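Local atomic coordinates of probable zinc protease (Pseudomonas aeruginosa, PDB entry 4NNZ), a protein that probably takes part in proteolysis as a member of the M16 family of zinc metallopeptidases, forming one subunit of a heterodimeric protease. Residues A[180-192]-A[210-222]. Numbering follows the deposited sequence.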
ATOM      1  N   TRP A 180     -11.296  10.524  12.119  1.00 40.82           N
ATOM      2  CA  TRP A 180     -10.064  11.020  11.600  1.00 38.31           C
ATOM      3  C   TRP A 180      -9.810  12.384  12.153  1.00 39.31           C
ATOM      4  O   TRP A 180      -8.699  12.724  12.452  1.00 39.28           O
ATOM      5  CB  TRP A 180     -10.114  11.010  10.091  1.00 37.06           C
ATOM      6  CG  TRP A 180      -8.822  11.056   9.405  1.00 35.62           C
ATOM      7  CD1 TRP A 180      -8.338  12.083   8.734  1.00 37.17           C
ATOM      8  CD2 TRP A 180      -7.863  10.012   9.273  1.00 38.86           C
ATOM      9  NE1 TRP A 180      -7.143  11.795   8.211  1.00 37.92           N
ATOM     10  CE2 TRP A 180      -6.826  10.516   8.518  1.00 38.37           C
ATOM     11  CE3 TRP A 180      -7.783   8.706   9.722  1.00 36.79           C
ATOM     12  CZ2 TRP A 180      -5.728   9.783   8.208  1.00 37.22           C
ATOM     13  CZ3 TRP A 180      -6.708   7.999   9.422  1.00 36.31           C
ATOM     14  CH2 TRP A 180      -5.688   8.525   8.664  1.00 38.57           C
ATOM     15  N   TYR A 181     -10.852  13.177  12.273  1.00 39.21           N
ATOM     16  CA  TYR A 181     -10.698  14.485  12.834  1.00 42.10           C
ATOM     17  C   TYR A 181     -10.269  14.384  14.272  1.00 42.28           C
ATOM     18  O   TYR A 181      -9.369  15.049  14.691  1.00 39.94           O
ATOM     19  CB  TYR A 181     -11.972  15.303  12.686  1.00 44.49           C
ATOM     20  CG  TYR A 181     -11.991  16.536  13.521  1.00 46.69           C
ATOM     21  CD1 TYR A 181     -12.224  16.457  14.860  1.00 49.84           C
ATOM     22  CD2 TYR A 181     -11.760  17.768  12.982  1.00 49.54           C
ATOM     23  CE1 TYR A 181     -12.216  17.562  15.655  1.00 50.78           C
ATOM     24  CE2 TYR A 181     -11.766  18.883  13.773  1.00 52.97           C
ATOM     25  CZ  TYR A 181     -11.998  18.761  15.109  1.00 55.02           C
ATOM     26  OH  TYR A 181     -12.014  19.849  15.909  1.00 61.31           O
ATOM     27  N   GLU A 182     -10.905  13.507  15.012  1.00 43.85           N
ATOM     28  CA  GLU A 182     -10.608  13.329  16.402  1.00 50.62           C
ATOM     29  C   GLU A 182      -9.218  12.881  16.629  1.00 44.47           C
ATOM     30  O   GLU A 182      -8.604  13.272  17.580  1.00 43.51           O
ATOM     31  CB  GLU A 182     -11.493  12.242  16.971  1.00 55.86           C
ATOM     32  CG  GLU A 182     -12.797  12.731  17.519  1.00 61.95           C
ATOM     33  CD  GLU A 182     -13.802  11.624  17.674  1.00 69.36           C
ATOM     34  OE1 GLU A 182     -13.581  10.532  17.154  1.00 71.74           O
ATOM     35  OE2 GLU A 182     -14.821  11.848  18.327  1.00 68.68           O
ATOM     36  N   SER A 183      -8.775  11.950  15.820  1.00 41.88           N
ATOM     37  CA  SER A 183      -7.476  11.381  15.983  1.00 44.43           C
ATOM     38  C   SER A 183      -6.336  12.305  15.729  1.00 46.62           C
ATOM     39  O   SER A 183      -5.372  12.258  16.413  1.00 49.48           O
ATOM     40  CB  SER A 183      -7.347  10.149  15.132  1.00 44.26           C
ATOM     41  OG  SER A 183      -8.560   9.477  15.116  1.00 47.63           O
ATOM     42  N   TRP A 184      -6.426  13.095  14.686  1.00 45.31           N
ATOM     43  CA  TRP A 184      -5.269  13.784  14.175  1.00 39.55           C
ATOM     44  C   TRP A 184      -5.264  15.279  14.234  1.00 41.35           C
ATOM     45  O   TRP A 184      -4.226  15.874  14.177  1.00 45.11           O
ATOM     46  CB  TRP A 184      -5.032  13.379  12.745  1.00 35.66           C
ATOM     47  CG  TRP A 184      -4.774  11.979  12.540  1.00 35.05           C
ATOM     48  CD1 TRP A 184      -5.577  11.111  11.946  1.00 35.41           C
ATOM     49  CD2 TRP A 184      -3.595  11.270  12.870  1.00 32.55           C
ATOM     50  NE1 TRP A 184      -5.005   9.898  11.896  1.00 33.76           N
ATOM     51  CE2 TRP A 184      -3.774   9.978  12.461  1.00 30.88           C
ATOM     52  CE3 TRP A 184      -2.409  11.609  13.485  1.00 36.28           C
ATOM     53  CZ2 TRP A 184      -2.834   9.033  12.633  1.00 33.94           C
ATOM     54  CZ3 TRP A 184      -1.488  10.667  13.656  1.00 34.73           C
ATOM     55  CH2 TRP A 184      -1.697   9.399  13.247  1.00 35.44           C
ATOM     56  N   TYR A 185      -6.421  15.889  14.290  1.00 43.89           N
ATOM     57  CA  TYR A 185      -6.474  17.320  14.335  1.00 44.57           C
ATOM     58  C   TYR A 185      -6.362  17.764  15.755  1.00 43.67           C
ATOM     59  O   TYR A 185      -7.324  18.091  16.382  1.00 53.81           O
ATOM     60  CB  TYR A 185      -7.758  17.809  13.714  1.00 47.67           C
ATOM     61  CG  TYR A 185      -7.645  18.086  12.260  1.00 48.80           C
ATOM     62  CD1 TYR A 185      -7.276  17.106  11.373  1.00 50.52           C
ATOM     63  CD2 TYR A 185      -7.909  19.321  11.768  1.00 50.83           C
ATOM     64  CE1 TYR A 185      -7.162  17.363  10.035  1.00 47.80           C
ATOM     65  CE2 TYR A 185      -7.803  19.578  10.435  1.00 52.98           C
ATOM     66  CZ  TYR A 185      -7.427  18.597   9.582  1.00 49.33           C
ATOM     67  OH  TYR A 185      -7.328  18.880   8.277  1.00 48.43           O
ATOM     68  N   ALA A 186      -5.169  17.730  16.271  1.00 41.46           N
ATOM     69  CA  ALA A 186      -4.973  18.030  17.637  1.00 45.37           C
ATOM     70  C   ALA A 186      -3.805  18.967  17.787  1.00 47.88           C
ATOM     71  O   ALA A 186      -2.910  18.969  16.982  1.00 43.36           O
ATOM     72  CB  ALA A 186      -4.742  16.769  18.405  1.00 43.64           C
ATOM     73  N   PRO A 187      -3.773  19.712  18.882  1.00 43.29           N
ATOM     74  CA  PRO A 187      -2.796  20.763  19.106  1.00 40.73           C
ATOM     75  C   PRO A 187      -1.411  20.230  19.115  1.00 41.54           C
ATOM     76  O   PRO A 187      -0.522  20.870  18.649  1.00 44.26           O
ATOM     77  CB  PRO A 187      -3.159  21.264  20.479  1.00 45.19           C
ATOM     78  CG  PRO A 187      -4.556  20.817  20.712  1.00 47.49           C
ATOM     79  CD  PRO A 187      -5.025  20.037  19.547  1.00 43.01           C
ATOM     80  N   ASN A 188      -1.247  19.029  19.604  1.00 43.88           N
ATOM     81  CA  ASN A 188       0.047  18.434  19.661  1.00 40.18           C
ATOM     82  C   ASN A 188       0.401  17.778  18.352  1.00 41.76           C
ATOM     83  O   ASN A 188       1.447  17.210  18.212  1.00 44.68           O
ATOM     84  CB  ASN A 188       0.164  17.479  20.824  1.00 41.25           C
ATOM     85  CG  ASN A 188      -0.998  16.534  20.934  1.00 40.67           C
ATOM     86  OD1 ASN A 188      -2.112  16.940  21.142  1.00 36.87           O
ATOM     87  ND2 ASN A 188      -0.720  15.267  20.827  1.00 37.87           N
ATOM     88  N   ASN A 189      -0.491  17.870  17.386  1.00 40.34           N
ATOM     89  CA  ASN A 189      -0.188  17.464  16.038  1.00 38.00           C
ATOM     90  C   ASN A 189      -0.059  18.611  15.083  1.00 35.35           C
ATOM     91  O   ASN A 189      -0.067  18.418  13.918  1.00 35.43           O
ATOM     92  CB  ASN A 189      -1.219  16.486  15.526  1.00 38.14           C
ATOM     93  CG  ASN A 189      -0.672  15.583  14.474  1.00 42.15           C
ATOM     94  OD1 ASN A 189       0.478  15.246  14.492  1.00 44.29           O
ATOM     95  ND2 ASN A 189      -1.488  15.209  13.547  1.00 41.30           N
ATOM     96  N   ALA A 190       0.046  19.812  15.590  1.00 36.22           N
ATOM     97  CA  ALA A 190      -0.065  20.975  14.757  1.00 37.53           C
ATOM     98  C   ALA A 190       0.979  22.038  14.980  1.00 37.70           C
ATOM     99  O   ALA A 190       1.561  22.126  16.015  1.00 42.31           O
ATOM    100  CB  ALA A 190      -1.445  21.559  14.891  1.00 36.33           C
ATOM    101  N   THR A 191       1.229  22.830  13.962  1.00 37.69           N
ATOM    102  CA  THR A 191       2.117  23.970  14.082  1.00 39.75           C
ATOM    103  C   THR A 191       1.477  25.240  13.598  1.00 39.21           C
ATOM    104  O   THR A 191       0.950  25.264  12.551  1.00 36.76           O
ATOM    105  CB  THR A 191       3.403  23.796  13.299  1.00 37.16           C
ATOM    106  OG1 THR A 191       4.015  22.590  13.680  1.00 40.57           O
ATOM    107  CG2 THR A 191       4.322  24.831  13.660  1.00 41.09           C
ATOM    108  N   LEU A 192       1.556  26.303  14.369  1.00 38.53           N
ATOM    109  CA  LEU A 192       1.022  27.565  13.972  1.00 38.03           C
ATOM    110  C   LEU A 192       2.182  28.402  13.573  1.00 42.22           C
ATOM    111  O   LEU A 192       3.125  28.490  14.293  1.00 40.62           O
ATOM    112  CB  LEU A 192       0.346  28.218  15.139  1.00 43.49           C
ATOM    113  CG  LEU A 192      -0.043  29.661  14.900  1.00 46.24           C
ATOM    114  CD1 LEU A 192      -1.057  29.767  13.800  1.00 44.62           C
ATOM    115  CD2 LEU A 192      -0.574  30.272  16.164  1.00 45.23           C
ATOM    116  N   TYR A 210      -6.673  31.916  22.223  1.00 66.09           N
ATOM    117  CA  TYR A 210      -7.550  31.163  21.362  1.00 65.05           C
ATOM    118  C   TYR A 210      -7.317  29.670  21.335  1.00 57.39           C
ATOM    119  O   TYR A 210      -8.247  28.910  21.206  1.00 48.74           O
ATOM    120  CB  TYR A 210      -7.510  31.734  19.953  1.00 69.08           C
ATOM    121  CG  TYR A 210      -8.074  33.113  19.845  1.00 67.51           C
ATOM    122  CD1 TYR A 210      -9.417  33.319  19.698  1.00 61.82           C
ATOM    123  CD2 TYR A 210      -7.258  34.209  19.885  1.00 73.16           C
ATOM    124  CE1 TYR A 210      -9.927  34.577  19.595  1.00 64.60           C
ATOM    125  CE2 TYR A 210      -7.767  35.476  19.796  1.00 70.67           C
ATOM    126  CZ  TYR A 210      -9.105  35.646  19.652  1.00 65.99           C
ATOM    127  OH  TYR A 210      -9.619  36.899  19.561  1.00 66.09           O
ATOM    128  N   PHE A 211      -6.068  29.259  21.415  1.00 52.83           N
ATOM    129  CA  PHE A 211      -5.741  27.854  21.345  1.00 57.99           C
ATOM    130  C   PHE A 211      -5.513  27.190  22.691  1.00 63.04           C
ATOM    131  O   PHE A 211      -5.604  25.991  22.817  1.00 61.69           O
ATOM    132  CB  PHE A 211      -4.502  27.658  20.485  1.00 56.56           C
ATOM    133  CG  PHE A 211      -4.695  27.994  19.050  1.00 57.02           C
ATOM    134  CD1 PHE A 211      -5.420  27.181  18.240  1.00 58.78           C
ATOM    135  CD2 PHE A 211      -4.134  29.114  18.511  1.00 60.77           C
ATOM    136  CE1 PHE A 211      -5.598  27.479  16.919  1.00 56.59           C
ATOM    137  CE2 PHE A 211      -4.306  29.422  17.188  1.00 59.28           C
ATOM    138  CZ  PHE A 211      -5.042  28.603  16.395  1.00 55.62           C
ATOM    139  N   GLY A 212      -5.227  27.976  23.705  1.00 62.65           N
ATOM    140  CA  GLY A 212      -4.716  27.470  24.954  1.00 59.67           C
ATOM    141  C   GLY A 212      -5.663  26.520  25.611  1.00 61.25           C
ATOM    142  O   GLY A 212      -5.276  25.601  26.287  1.00 62.83           O
ATOM    143  N   GLU A 213      -6.919  26.804  25.391  1.00 59.93           N
ATOM    144  CA  GLU A 213      -8.053  26.108  25.932  1.00 65.40           C
ATOM    145  C   GLU A 213      -8.132  24.689  25.459  1.00 61.30           C
ATOM    146  O   GLU A 213      -8.648  23.838  26.133  1.00 66.25           O
ATOM    147  CB  GLU A 213      -9.339  26.843  25.564  1.00 76.02           C
ATOM    148  CG  GLU A 213      -9.237  27.821  24.395  1.00 83.67           C
ATOM    149  CD  GLU A 213      -9.124  29.256  24.846  1.00 84.84           C
ATOM    150  OE1 GLU A 213     -10.070  29.753  25.483  1.00 76.79           O
ATOM    151  OE2 GLU A 213      -8.093  29.892  24.565  1.00 76.98           O
ATOM    152  N   ILE A 214      -7.703  24.484  24.234  1.00 62.65           N
ATOM    153  CA  ILE A 214      -7.840  23.218  23.574  1.00 56.63           C
ATOM    154  C   ILE A 214      -6.893  22.218  24.164  1.00 49.62           C
ATOM    155  O   ILE A 214      -5.719  22.450  24.292  1.00 47.34           O
ATOM    156  CB  ILE A 214      -7.576  23.361  22.080  1.00 58.00           C
ATOM    157  CG1 ILE A 214      -8.239  24.627  21.563  1.00 61.03           C
ATOM    158  CG2 ILE A 214      -8.032  22.122  21.356  1.00 61.64           C
ATOM    159  CD1 ILE A 214      -8.706  24.603  20.132  1.00 59.47           C
ATOM    160  N   PRO A 215      -7.518  21.024  24.528  1.00 49.66           N
ATOM    161  CA  PRO A 215      -6.639  20.096  25.231  1.00 51.72           C
ATOM    162  C   PRO A 215      -5.898  19.117  24.372  1.00 56.50           C
ATOM    163  O   PRO A 215      -6.337  18.781  23.313  1.00 72.93           O
ATOM    164  CB  PRO A 215      -7.590  19.351  26.106  1.00 54.68           C
ATOM    165  CG  PRO A 215      -8.708  19.103  25.228  1.00 52.03           C
ATOM    166  CD  PRO A 215      -8.917  20.366  24.510  1.00 48.60           C
ATOM    167  N   TRP A 216      -4.782  18.651  24.873  1.00 51.42           N
ATOM    168  CA  TRP A 216      -3.941  17.684  24.241  1.00 51.02           C
ATOM    169  C   TRP A 216      -4.691  16.387  24.095  1.00 53.05           C
ATOM    170  O   TRP A 216      -5.487  16.052  24.924  1.00 55.04           O
ATOM    171  CB  TRP A 216      -2.797  17.517  25.190  1.00 46.76           C
ATOM    172  CG  TRP A 216      -1.723  16.675  24.816  1.00 45.39           C
ATOM    173  CD1 TRP A 216      -0.577  17.053  24.287  1.00 47.56           C
ATOM    174  CD2 TRP A 216      -1.628  15.283  25.039  1.00 47.39           C
ATOM    175  NE1 TRP A 216       0.231  15.992  24.100  1.00 46.32           N
ATOM    176  CE2 TRP A 216      -0.400  14.882  24.566  1.00 47.98           C
ATOM    177  CE3 TRP A 216      -2.477  14.335  25.573  1.00 45.91           C
ATOM    178  CZ2 TRP A 216       0.004  13.586  24.598  1.00 44.49           C
ATOM    179  CZ3 TRP A 216      -2.083  13.075  25.605  1.00 44.00           C
ATOM    180  CH2 TRP A 216      -0.852  12.695  25.123  1.00 47.27           C
ATOM    181  N   ARG A 217      -4.471  15.681  23.003  1.00 56.51           N
ATOM    182  CA  ARG A 217      -5.135  14.430  22.733  1.00 60.70           C
ATOM    183  C   ARG A 217      -4.091  13.415  22.372  1.00 58.70           C
ATOM    184  O   ARG A 217      -3.193  13.745  21.665  1.00 52.18           O
ATOM    185  CB  ARG A 217      -6.067  14.561  21.539  1.00 69.74           C
ATOM    186  CG  ARG A 217      -7.163  15.592  21.635  1.00 76.45           C
ATOM    187  CD  ARG A 217      -8.337  15.263  20.729  1.00 83.30           C
ATOM    188  NE  ARG A 217      -8.250  15.876  19.411  1.00 92.54           N
ATOM    189  CZ  ARG A 217      -8.340  17.181  19.179  1.00 97.80           C
ATOM    190  NH1 ARG A 217      -7.321  17.968  19.485  1.00 93.80           N
ATOM    191  NH2 ARG A 217      -9.443  17.702  18.644  1.00 96.82           N
ATOM    192  N   GLN A 218      -4.221  12.178  22.836  1.00 59.88           N
ATOM    193  CA  GLN A 218      -3.297  11.138  22.475  1.00 61.13           C
ATOM    194  C   GLN A 218      -3.417  10.837  21.013  1.00 55.08           C
ATOM    195  O   GLN A 218      -4.485  10.822  20.460  1.00 57.39           O
ATOM    196  CB  GLN A 218      -3.551   9.885  23.279  1.00 66.06           C
ATOM    197  CG  GLN A 218      -2.623   8.751  22.936  1.00 66.93           C
ATOM    198  CD  GLN A 218      -1.381   8.762  23.765  1.00 66.53           C
ATOM    199  OE1 GLN A 218      -0.292   8.626  23.255  1.00 65.42           O
ATOM    200  NE2 GLN A 218      -1.542   8.923  25.049  1.00 69.05           N
ATOM    201  N   LEU A 219      -2.295  10.603  20.391  1.00 50.36           N
ATOM    202  CA  LEU A 219      -2.267  10.493  18.987  1.00 45.48           C
ATOM    203  C   LEU A 219      -2.095   9.068  18.659  1.00 43.36           C
ATOM    204  O   LEU A 219      -1.619   8.308  19.445  1.00 46.28           O
ATOM    205  CB  LEU A 219      -1.103  11.279  18.430  1.00 43.24           C
ATOM    206  CG  LEU A 219      -1.394  12.528  17.654  1.00 41.59           C
ATOM    207  CD1 LEU A 219      -2.495  13.289  18.319  1.00 40.45           C
ATOM    208  CD2 LEU A 219      -0.152  13.370  17.603  1.00 41.32           C
ATOM    209  N   PRO A 220      -2.419   8.705  17.445  1.00 43.15           N
ATOM    210  CA  PRO A 220      -2.087   7.390  16.952  1.00 44.59           C
ATOM    211  C   PRO A 220      -0.628   7.331  16.646  1.00 48.39           C
ATOM    212  O   PRO A 220       0.026   8.340  16.647  1.00 43.20           O
ATOM    213  CB  PRO A 220      -2.893   7.293  15.693  1.00 44.99           C
ATOM    214  CG  PRO A 220      -4.062   8.118  15.965  1.00 43.89           C
ATOM    215  CD  PRO A 220      -3.544   9.275  16.713  1.00 42.48           C
ATOM    216  N   PRO A 221      -0.090   6.155  16.482  1.00 56.45           N
ATOM    217  CA  PRO A 221       1.318   6.033  16.173  1.00 55.31           C
ATOM    218  C   PRO A 221       1.575   6.520  14.784  1.00 53.71           C
ATOM    219  O   PRO A 221       0.800   6.275  13.906  1.00 53.65           O
ATOM    220  CB  PRO A 221       1.567   4.547  16.264  1.00 58.21           C
ATOM    221  CG  PRO A 221       0.260   3.922  16.532  1.00 59.32           C
ATOM    222  CD  PRO A 221      -0.806   4.899  16.321  1.00 56.00           C
ATOM    223  N   ALA A 222       2.657   7.243  14.604  1.00 57.89           N
ATOM    224  CA  ALA A 222       3.010   7.715  13.295  1.00 55.84           C
ATOM    225  C   ALA A 222       4.402   7.289  12.915  1.00 52.00           C
ATOM    226  O   ALA A 222       5.335   7.610  13.582  1.00 50.51           O
ATOM    227  CB  ALA A 222       2.907   9.220  13.267  1.00 54.42           C
TER
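Arg217 reaches from the extended part of 210-222, after the turn from Phe211 to Ile214, into the bend where helix 174-184 gives way to strand 190-196 of the mixed sheet, a worked example of a contact whose every hydrogen bond joins a side chain to a backbone group. Its CB lies 4.1 Å from CB of Ala186, and CD passes near the carbonyl of Glu182. NE of Arg217 then donates to Glu182 O at 3.2 Å, a bent bond whose acceptor stands well out of the guanidinium plane. The kink at chi3 turns the head over the inverse gamma turn centred on Tyr185, with that residue's carbonyl against one face. NH1 lies against CA and CB of Ala186 and beside CD of Pro187, an approach so close that its detail is doubtful. NH2 of Arg217 ends 4.1 Å from CE1 of Tyr181, ring and guanidinium planes being steeply inclined.

The backbone of Arg217 is read by one amide. OD1 of Asn188 accepts from Arg217 N in a nearly straight bond (170°), while ND2 of Asn188 donates to Arg217 O at 3.0 Å. With chi1 at 47°, the Asn188 amide lies almost flat (19°) over the indole of Trp216; CG of Asn188 is 3.4 Å from CD1 of Trp216.

Farther along, Pro220 lays its ring over one face of Trp184, its CD making a CH-pi contact 3.9 Å from the centroid of the six-membered ring; Tyr41 meets the same indole edge-to-face. CD1 of Leu219 lies against Ser183 O and ND2 of Asn188, and CD2 against OD1 of Asn189. CG2 of Ile214 touches CG of Pro187.

Side-chain donors and acceptors thus meet backbone groups, joined by Trp184-Pro220 and Asn188-Trp216 packing, and the carbonyl oxygens of Glu182 and Tyr185 probably offset part of the guanidinium's positive charge.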